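Local atomic coordinates of branched-chain alpha-ketoacid decarboxylase (Lactococcus lactis, PDB entry 2VBF), a protein that probably decarboxylates branched-chain and aromatic alpha-keto acids to aldehydes, using thiamine diphosphate and a magnesium ion. Residues A[390-403]-A[443-455]. Numbering follows the deposited sequence.
Sequences TQSNETIVAEQGTS and ESRHLLFIGDGSL. With MG (magnesium ion), chain E; TPP (thiamine diphosphate), chain F.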
ATOM      1  N   THR A 390      -3.996  -3.791 -33.054  1.00 27.47           N
ATOM      2  CA  THR A 390      -2.966  -2.948 -32.450  1.00 26.40           C
ATOM      3  C   THR A 390      -2.117  -2.379 -33.586  1.00 25.78           C
ATOM      4  O   THR A 390      -1.888  -3.049 -34.600  1.00 26.76           O
ATOM      5  CB  THR A 390      -2.113  -3.708 -31.396  1.00 27.20           C
ATOM      6  OG1 THR A 390      -2.897  -3.925 -30.216  1.00 28.83           O
ATOM      7  CG2 THR A 390      -0.894  -2.912 -30.992  1.00 27.18           C
ATOM      8  N   GLN A 391      -1.708  -1.121 -33.422  1.00 24.19           N
ATOM      9  CA  GLN A 391      -0.962  -0.381 -34.434  1.00 22.96           C
ATOM     10  C   GLN A 391       0.506  -0.190 -34.041  1.00 22.04           C
ATOM     11  O   GLN A 391       0.925  -0.521 -32.927  1.00 19.98           O
ATOM     12  CB  GLN A 391      -1.610   1.001 -34.627  1.00 23.44           C
ATOM     13  CG  GLN A 391      -3.053   0.940 -35.115  1.00 25.46           C
ATOM     14  CD  GLN A 391      -3.760   2.292 -35.113  1.00 25.56           C
ATOM     15  OE1 GLN A 391      -3.166   3.330 -34.815  1.00 27.35           O
ATOM     16  NE2 GLN A 391      -5.045   2.278 -35.460  1.00 28.37           N
ATOM     17  N   SER A 392       1.286   0.337 -34.976  1.00 19.27           N
ATOM     18  CA  SER A 392       2.646   0.784 -34.681  0.50 19.43           C
ATOM     19  C   SER A 392       2.638   1.954 -33.688  1.00 18.13           C
ATOM     20  O   SER A 392       1.624   2.653 -33.539  1.00 18.32           O
ATOM     21  CB  SER A 392       3.343   1.218 -35.970  0.50 19.54           C
ATOM     22  OG  SER A 392       2.641   2.292 -36.572  0.50 19.38           O
ATOM     23  N   ASN A 393       3.774   2.170 -33.025  1.00 17.68           N
ATOM     24  CA  ASN A 393       3.948   3.234 -32.033  1.00 18.43           C
ATOM     25  C   ASN A 393       2.883   3.210 -30.927  1.00 18.03           C
ATOM     26  O   ASN A 393       2.353   4.249 -30.537  1.00 18.33           O
ATOM     27  CB  ASN A 393       3.993   4.620 -32.707  1.00 20.30           C
ATOM     28  CG  ASN A 393       4.578   5.728 -31.788  1.00 21.32           C
ATOM     29  OD1 ASN A 393       5.457   5.486 -30.943  1.00 24.36           O
ATOM     30  ND2 ASN A 393       4.095   6.952 -31.976  1.00 26.15           N
ATOM     31  N   GLU A 394       2.557   2.018 -30.449  1.00 15.79           N
ATOM     32  CA  GLU A 394       1.687   1.856 -29.272  1.00 16.56           C
ATOM     33  C   GLU A 394       2.423   1.139 -28.163  1.00 15.19           C
ATOM     34  O   GLU A 394       3.414   0.456 -28.411  1.00 14.22           O
ATOM     35  CB  GLU A 394       0.447   1.033 -29.611  1.00 17.35           C
ATOM     36  CG  GLU A 394      -0.513   1.717 -30.545  1.00 19.99           C
ATOM     37  CD  GLU A 394      -1.750   0.879 -30.829  1.00 19.45           C
ATOM     38  OE1 GLU A 394      -1.682  -0.371 -30.811  1.00 24.54           O
ATOM     39  OE2 GLU A 394      -2.790   1.471 -31.093  1.00 24.88           O
ATOM     40  N   THR A 395       1.922   1.302 -26.941  1.00 14.62           N
ATOM     41  CA  THR A 395       2.424   0.562 -25.791  1.00 14.71           C
ATOM     42  C   THR A 395       1.260  -0.254 -25.228  1.00 14.64           C
ATOM     43  O   THR A 395       0.207   0.316 -24.892  1.00 14.89           O
ATOM     44  CB  THR A 395       3.040   1.497 -24.718  1.00 14.69           C
ATOM     45  OG1 THR A 395       4.143   2.222 -25.285  1.00 14.83           O
ATOM     46  CG2 THR A 395       3.553   0.687 -23.521  1.00 14.06           C
ATOM     47  N   ILE A 396       1.442  -1.574 -25.176  1.00 13.20           N
ATOM     48  CA  ILE A 396       0.461  -2.490 -24.580  1.00 13.90           C
ATOM     49  C   ILE A 396       0.870  -2.763 -23.139  1.00 13.68           C
ATOM     50  O   ILE A 396       2.004  -3.159 -22.875  1.00 13.01           O
ATOM     51  CB  ILE A 396       0.341  -3.816 -25.360  1.00 15.07           C
ATOM     52  CG1 ILE A 396      -0.343  -3.581 -26.721  1.00 17.16           C
ATOM     53  CG2 ILE A 396      -0.453  -4.843 -24.550  1.00 12.96           C
ATOM     54  CD1 ILE A 396      -0.692  -4.870 -27.488  1.00 20.06           C
ATOM     55  N   VAL A 397      -0.051  -2.537 -22.212  1.00 12.95           N
ATOM     56  CA  VAL A 397       0.206  -2.789 -20.791  1.00 12.80           C
ATOM     57  C   VAL A 397      -0.794  -3.851 -20.346  1.00 12.69           C
ATOM     58  O   VAL A 397      -1.999  -3.711 -20.591  1.00 12.13           O
ATOM     59  CB  VAL A 397       0.069  -1.500 -19.945  1.00 12.65           C
ATOM     60  CG1 VAL A 397       0.522  -1.747 -18.501  1.00 11.94           C
ATOM     61  CG2 VAL A 397       0.821  -0.323 -20.569  1.00 13.18           C
ATOM     62  N   ALA A 398      -0.305  -4.928 -19.734  1.00 11.59           N
ATOM     63  CA  ALA A 398      -1.166  -6.079 -19.418  1.00 11.36           C
ATOM     64  C   ALA A 398      -0.964  -6.621 -18.003  1.00 10.87           C
ATOM     65  O   ALA A 398       0.138  -7.004 -17.618  1.00 10.31           O
ATOM     66  CB  ALA A 398      -0.989  -7.180 -20.435  1.00 11.20           C
ATOM     67  N   GLU A 399      -2.062  -6.671 -17.256  1.00 10.46           N
ATOM     68  CA  GLU A 399      -2.033  -7.050 -15.847  1.00 11.05           C
ATOM     69  C   GLU A 399      -1.973  -8.570 -15.668  1.00 12.26           C
ATOM     70  O   GLU A 399      -2.501  -9.330 -16.486  1.00 13.09           O
ATOM     71  CB  GLU A 399      -3.282  -6.506 -15.154  1.00 10.17           C
ATOM     72  CG  GLU A 399      -3.328  -6.696 -13.627  1.00 10.75           C
ATOM     73  CD  GLU A 399      -2.115  -6.098 -12.964  1.00 10.49           C
ATOM     74  OE1 GLU A 399      -2.155  -4.898 -12.639  1.00 13.01           O
ATOM     75  OE2 GLU A 399      -1.120  -6.830 -12.791  1.00 12.18           O
ATOM     76  N   GLN A 400      -1.330  -9.002 -14.588  1.00 10.83           N
ATOM     77  CA  GLN A 400      -1.361 -10.409 -14.169  1.00 11.57           C
ATOM     78  C   GLN A 400      -2.818 -10.889 -14.102  1.00 11.69           C
ATOM     79  O   GLN A 400      -3.685 -10.194 -13.575  1.00 12.10           O
ATOM     80  CB  GLN A 400      -0.654 -10.586 -12.816  1.00 12.72           C
ATOM     81  CG  GLN A 400       0.849 -10.261 -12.855  1.00 12.79           C
ATOM     82  CD  GLN A 400       1.584 -11.073 -13.908  1.00 14.04           C
ATOM     83  OE1 GLN A 400       1.726 -12.294 -13.785  1.00 16.07           O
ATOM     84  NE2 GLN A 400       2.057 -10.398 -14.957  1.00 12.24           N
ATOM     85  N   GLY A 401      -3.051 -12.077 -14.655  1.00 13.29           N
ATOM     86  CA  GLY A 401      -4.391 -12.567 -14.933  1.00 13.14           C
ATOM     87  C   GLY A 401      -4.537 -12.918 -16.397  1.00 11.82           C
ATOM     88  O   GLY A 401      -3.552 -13.060 -17.127  1.00 13.81           O
ATOM     89  N   THR A 402      -5.782 -13.077 -16.842  1.00 12.51           N
ATOM     90  CA  THR A 402      -6.015 -13.442 -18.243  1.00 12.51           C
ATOM     91  C   THR A 402      -5.354 -12.438 -19.188  1.00 11.61           C
ATOM     92  O   THR A 402      -4.860 -12.833 -20.238  1.00 13.08           O
ATOM     93  CB  THR A 402      -7.518 -13.609 -18.572  1.00 12.74           C
ATOM     94  OG1 THR A 402      -8.212 -12.363 -18.436  1.00 12.06           O
ATOM     95  CG2 THR A 402      -8.144 -14.671 -17.674  1.00 11.77           C
ATOM     96  N   SER A 403      -5.347 -11.162 -18.811  1.00 10.90           N
ATOM     97  CA  SER A 403      -4.765 -10.107 -19.671  1.00 11.62           C
ATOM     98  C   SER A 403      -3.283 -10.352 -19.997  1.00 12.75           C
ATOM     99  O   SER A 403      -2.889 -10.361 -21.169  1.00 11.01           O
ATOM    100  CB  SER A 403      -4.938  -8.730 -19.042  1.00 12.59           C
ATOM    101  OG  SER A 403      -6.290  -8.321 -18.980  1.00 11.93           O
ATOM    102  N   GLU A 443       3.594  10.481 -27.172  1.00 19.37           N
ATOM    103  CA  GLU A 443       3.473  10.113 -28.582  1.00 20.69           C
ATOM    104  C   GLU A 443       3.199   8.624 -28.814  1.00 19.82           C
ATOM    105  O   GLU A 443       2.930   8.215 -29.951  1.00 21.04           O
ATOM    106  CB  GLU A 443       4.729  10.528 -29.363  1.00 23.12           C
ATOM    107  CG  GLU A 443       5.162  11.987 -29.163  1.00 27.33           C
ATOM    108  CD  GLU A 443       4.121  12.998 -29.604  1.00 31.14           C
ATOM    109  OE1 GLU A 443       3.269  12.668 -30.459  1.00 34.27           O
ATOM    110  OE2 GLU A 443       4.159  14.139 -29.100  1.00 34.99           O
ATOM    111  N   SER A 444       3.264   7.811 -27.756  1.00 17.62           N
ATOM    112  CA  SER A 444       3.012   6.374 -27.871  1.00 16.77           C
ATOM    113  C   SER A 444       1.678   6.088 -27.200  1.00 15.95           C
ATOM    114  O   SER A 444       1.569   6.229 -25.988  1.00 17.20           O
ATOM    115  CB  SER A 444       4.130   5.550 -27.219  1.00 16.02           C
ATOM    116  OG  SER A 444       3.836   4.164 -27.295  1.00 15.69           O
ATOM    117  N   ARG A 445       0.669   5.720 -27.991  1.00 16.75           N
ATOM    118  CA  ARG A 445      -0.684   5.473 -27.472  1.00 15.56           C
ATOM    119  C   ARG A 445      -0.666   4.210 -26.627  1.00 13.65           C
ATOM    120  O   ARG A 445      -0.345   3.137 -27.120  1.00 13.38           O
ATOM    121  CB  ARG A 445      -1.722   5.318 -28.595  1.00 18.03           C
ATOM    122  CG  ARG A 445      -3.206   5.339 -28.130  1.00 18.55           C
ATOM    123  CD  ARG A 445      -3.771   6.734 -28.225  1.00 19.56           C
ATOM    124  NE  ARG A 445      -5.062   6.944 -27.562  1.00 17.26           N
ATOM    125  CZ  ARG A 445      -6.243   7.031 -28.176  1.00 18.96           C
ATOM    126  NH1 ARG A 445      -6.348   6.852 -29.491  1.00 16.62           N
ATOM    127  NH2 ARG A 445      -7.339   7.282 -27.469  1.00 17.66           N
ATOM    128  N   HIS A 446      -1.054   4.356 -25.366  1.00 14.00           N
ATOM    129  CA  HIS A 446      -1.122   3.239 -24.440  1.00 14.00           C
ATOM    130  C   HIS A 446      -2.478   2.554 -24.445  1.00 13.95           C
ATOM    131  O   HIS A 446      -3.528   3.215 -24.336  1.00 15.00           O
ATOM    132  CB  HIS A 446      -0.750   3.690 -23.032  1.00 13.87           C
ATOM    133  CG  HIS A 446       0.718   3.916 -22.859  1.00 13.87           C
ATOM    134  ND1 HIS A 446       1.437   4.764 -23.681  1.00 13.21           N
ATOM    135  CD2 HIS A 446       1.605   3.409 -21.968  1.00 13.92           C
ATOM    136  CE1 HIS A 446       2.705   4.768 -23.297  1.00 13.02           C
ATOM    137  NE2 HIS A 446       2.835   3.942 -22.270  1.00 13.61           N
ATOM    138  N   LEU A 447      -2.422   1.237 -24.573  1.00 13.68           N
ATOM    139  CA  LEU A 447      -3.561   0.352 -24.470  1.00 13.36           C
ATOM    140  C   LEU A 447      -3.361  -0.511 -23.224  1.00 13.09           C
ATOM    141  O   LEU A 447      -2.397  -1.274 -23.146  1.00 13.17           O
ATOM    142  CB  LEU A 447      -3.652  -0.537 -25.710  1.00 15.27           C
ATOM    143  CG  LEU A 447      -4.246   0.108 -26.975  1.00 14.64           C
ATOM    144  CD1 LEU A 447      -3.369   1.224 -27.532  1.00 17.93           C
ATOM    145  CD2 LEU A 447      -4.477  -0.958 -28.014  1.00 17.19           C
ATOM    146  N   LEU A 448      -4.258  -0.347 -22.247  1.00 12.22           N
ATOM    147  CA  LEU A 448      -4.236  -1.105 -20.988  1.00 12.40           C
ATOM    148  C   LEU A 448      -5.272  -2.215 -20.971  1.00 12.08           C
ATOM    149  O   LEU A 448      -6.439  -1.974 -21.252  1.00 13.51           O
ATOM    150  CB  LEU A 448      -4.518  -0.176 -19.807  1.00 12.17           C
ATOM    151  CG  LEU A 448      -4.666  -0.819 -18.422  1.00 10.84           C
ATOM    152  CD1 LEU A 448      -3.348  -1.496 -18.004  1.00 12.19           C
ATOM    153  CD2 LEU A 448      -5.116   0.196 -17.397  1.00 12.99           C
ATOM    154  N   PHE A 449      -4.826  -3.408 -20.594  1.00 11.82           N
ATOM    155  CA  PHE A 449      -5.698  -4.527 -20.330  1.00 12.36           C
ATOM    156  C   PHE A 449      -5.515  -4.920 -18.874  1.00 12.82           C
ATOM    157  O   PHE A 449      -4.449  -5.414 -18.485  1.00 12.60           O
ATOM    158  CB  PHE A 449      -5.366  -5.687 -21.256  1.00 12.73           C
ATOM    159  CG  PHE A 449      -5.541  -5.338 -22.717  1.00 12.07           C
ATOM    160  CD1 PHE A 449      -6.775  -5.488 -23.332  1.00 14.49           C
ATOM    161  CD2 PHE A 449      -4.495  -4.806 -23.444  1.00 13.84           C
ATOM    162  CE1 PHE A 449      -6.950  -5.139 -24.661  1.00 13.68           C
ATOM    163  CE2 PHE A 449      -4.667  -4.459 -24.777  1.00 13.54           C
ATOM    164  CZ  PHE A 449      -5.897  -4.626 -25.381  1.00 13.67           C
ATOM    165  N   ILE A 450      -6.555  -4.673 -18.087  1.00 13.41           N
ATOM    166  CA  ILE A 450      -6.545  -4.940 -16.652  1.00 12.07           C
ATOM    167  C   ILE A 450      -7.833  -5.661 -16.240  1.00 12.30           C
ATOM    168  O   ILE A 450      -8.915  -5.355 -16.745  1.00 11.56           O
ATOM    169  CB  ILE A 450      -6.327  -3.635 -15.845  1.00 12.20           C
ATOM    170  CG1 ILE A 450      -6.150  -3.946 -14.351  1.00 12.51           C
ATOM    171  CG2 ILE A 450      -7.469  -2.622 -16.061  1.00 10.78           C
ATOM    172  CD1 ILE A 450      -5.632  -2.749 -13.547  1.00 10.72           C
ATOM    173  N   GLY A 451      -7.707  -6.637 -15.345  1.00 12.07           N
ATOM    174  CA  GLY A 451      -8.847  -7.374 -14.855  1.00 11.59           C
ATOM    175  C   GLY A 451      -9.669  -6.561 -13.863  1.00 11.00           C
ATOM    176  O   GLY A 451      -9.178  -5.616 -13.239  1.00 11.41           O
ATOM    177  N   ASP A 452     -10.937  -6.930 -13.723  1.00 11.53           N
ATOM    178  CA  ASP A 452     -11.793  -6.360 -12.699  1.00 11.72           C
ATOM    179  C   ASP A 452     -11.198  -6.438 -11.285  1.00 11.14           C
ATOM    180  O   ASP A 452     -11.178  -5.443 -10.562  1.00 13.00           O
ATOM    181  CB  ASP A 452     -13.204  -6.988 -12.735  1.00 11.48           C
ATOM    182  CG  ASP A 452     -13.222  -8.529 -12.736  1.00 12.25           C
ATOM    183  OD1 ASP A 452     -12.201  -9.231 -12.937  1.00 11.54           O
ATOM    184  OD2 ASP A 452     -14.331  -9.061 -12.553  1.00 14.26           O
ATOM    185  N   GLY A 453     -10.669  -7.594 -10.923  1.00 10.80           N
ATOM    186  CA  GLY A 453     -10.138  -7.804  -9.584  1.00 11.54           C
ATOM    187  C   GLY A 453      -8.928  -6.941  -9.314  1.00 10.76           C
ATOM    188  O   GLY A 453      -8.758  -6.450  -8.203  1.00 13.17           O
ATOM    189  N   SER A 454      -8.090  -6.766 -10.342  1.00 10.10           N
ATOM    190  CA  SER A 454      -6.857  -5.974 -10.237  1.00 11.62           C
ATOM    191  C   SER A 454      -7.134  -4.485 -10.239  1.00 12.31           C
ATOM    192  O   SER A 454      -6.506  -3.727  -9.488  1.00 10.45           O
ATOM    193  CB  SER A 454      -5.910  -6.328 -11.381  1.00 10.90           C
ATOM    194  OG  SER A 454      -5.463  -7.671 -11.285  1.00 11.53           O
ATOM    195  N   LEU A 455      -8.075  -4.042 -11.077  1.00 10.61           N
ATOM    196  CA  LEU A 455      -8.476  -2.619 -11.078  1.00 11.58           C
ATOM    197  C   LEU A 455      -8.914  -2.145  -9.692  1.00 10.47           C
ATOM    198  O   LEU A 455      -8.640  -1.026  -9.313  1.00 11.76           O
ATOM    199  CB  LEU A 455      -9.602  -2.352 -12.084  1.00 11.90           C
ATOM    200  CG  LEU A 455     -10.115  -0.900 -12.100  1.00 12.68           C
ATOM    201  CD1 LEU A 455      -9.048   0.084 -12.623  1.00 13.27           C
ATOM    202  CD2 LEU A 455     -11.406  -0.786 -12.924  1.00 14.54           C
TER
HETATM  203 MG    MG E1550     -11.269 -10.927 -13.316  1.00 12.87          MG
HETATM  204  N1' TPP F1551      -2.272  -9.428  -4.325  1.00 11.52           N
HETATM  205  C2' TPP F1551      -1.313  -8.746  -5.027  1.00 12.26           C
HETATM  206  CM2 TPP F1551      -0.918  -7.369  -4.573  1.00 11.19           C
HETATM  207  N3' TPP F1551      -0.727  -9.341  -6.118  1.00 11.29           N
HETATM  208  C4' TPP F1551      -1.088 -10.612  -6.512  1.00 11.75           C
HETATM  209  N4' TPP F1551      -0.488 -11.145  -7.550  1.00 10.13           N
HETATM  210  C5' TPP F1551      -2.085 -11.306  -5.817  1.00 12.35           C
HETATM  211  C6' TPP F1551      -2.676 -10.706  -4.713  1.00 12.21           C
HETATM  212  C7' TPP F1551      -2.530 -12.686  -6.242  1.00 13.32           C
HETATM  213  N3  TPP F1551      -3.227 -12.675  -7.525  1.00 13.38           N
HETATM  214  C2  TPP F1551      -2.677 -12.944  -8.765  1.00 16.74           C
HETATM  215  S1  TPP F1551      -3.688 -12.869 -10.025  1.00 15.66           S
HETATM  216  C5  TPP F1551      -4.911 -12.523  -9.018  1.00 14.15           C
HETATM  217  C4  TPP F1551      -4.558 -12.444  -7.670  1.00 14.36           C
HETATM  218  CM4 TPP F1551      -5.505 -12.143  -6.541  1.00 13.96           C
HETATM  219  C6  TPP F1551      -6.291 -12.346  -9.619  1.00 13.99           C
HETATM  220  C7  TPP F1551      -6.401 -11.225 -10.641  1.00 13.21           C
HETATM  221  O7  TPP F1551      -7.746 -11.204 -11.053  1.00 13.65           O
HETATM  222  PA  TPP F1551      -8.248 -10.276 -12.249  1.00 12.75           P
HETATM  223  O1A TPP F1551      -7.545  -8.937 -12.239  1.00 13.29           O
HETATM  224  O2A TPP F1551      -9.753 -10.135 -12.121  1.00 11.02           O
HETATM  225  O3A TPP F1551      -7.738 -11.080 -13.557  1.00 11.54           O
HETATM  226  PB  TPP F1551      -8.516 -12.242 -14.382  1.00 13.16           P
HETATM  227  O1B TPP F1551      -7.633 -13.456 -14.316  1.00 13.07           O
HETATM  228  O2B TPP F1551      -8.592 -11.739 -15.796  1.00 12.24           O
HETATM  229  O3B TPP F1551      -9.884 -12.478 -13.805  1.00 12.75           O
HETATM  230  O   HOH W   1       5.754   3.399 -29.079  1.00 21.55           O
HETATM  231  O   HOH W   2       0.666   6.378 -30.984  1.00 23.39           O
HETATM  232  O   HOH W   3      -5.802  -8.659 -14.407  1.00 11.39           O
HETATM  233  O   HOH W   4     -10.557  -9.958 -15.059  1.00  9.21           O
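Ser444 meets Thr395 hydroxyl to hydroxyl, OG to OG1 at 2.8 Å, and a water joins Ser444 OG to Asn393 OD1. Strand 445-451 then runs parallel to strand 394-398, axes 4.6 Å apart at their closest and inclined by 19°; Leu447 bonds through its N to Thr395 O and through its O to Val397 N, and Phe449 likewise to Val397 O and Glu399 N. His446 lies flat under Thr395, whose CB sits over the ring centre in a CH-pi contact, 3.5 Å from the centroid. Two bonds should fix the ring's rotation: His446 ND1 donates in the ring plane to Ser444 O, two residues back (2.7 Å), and NE2 is hydrogen-bonded to Ser437 OG. On the opposite face of the sheet, Leu447 brings CD1 to 3.6 Å from Glu394 OE2, a carboxylate oxygen hydrogen-bonded to Gln536. Leu448 CD1 packs obliquely on Val397 CG1, while Phe449 turns its ring edge to Ile396 CG2. Ile450 lies alongside Glu399, CG1 to CB 3.9 Å; Glu399 OE1 is hydrogen-bonded to Thr430 and Gly428.

Past Gly451, the N-cap of the next helix, both strand ends reach the cofactor. Asp452 OD1 binds magnesium at 2.0 Å, with Asn479 and Gly481 completing the protein ligands. Ser454 OG donates to TPP O1A (2.6 Å) while touching Glu399 CG, which lies anti to its backbone N (chi1 -174°); Thr402 N and OG1 bind the terminal phosphate. This is the diphosphate site of a thiamine-dependent enzyme, built where parallel strands run into helices. In the sheet, strand 417-419 flanks 394-398 and strand 473-478 flanks 445-451, while helix 430-440 covers the Val397, Leu448 and Ile450 side.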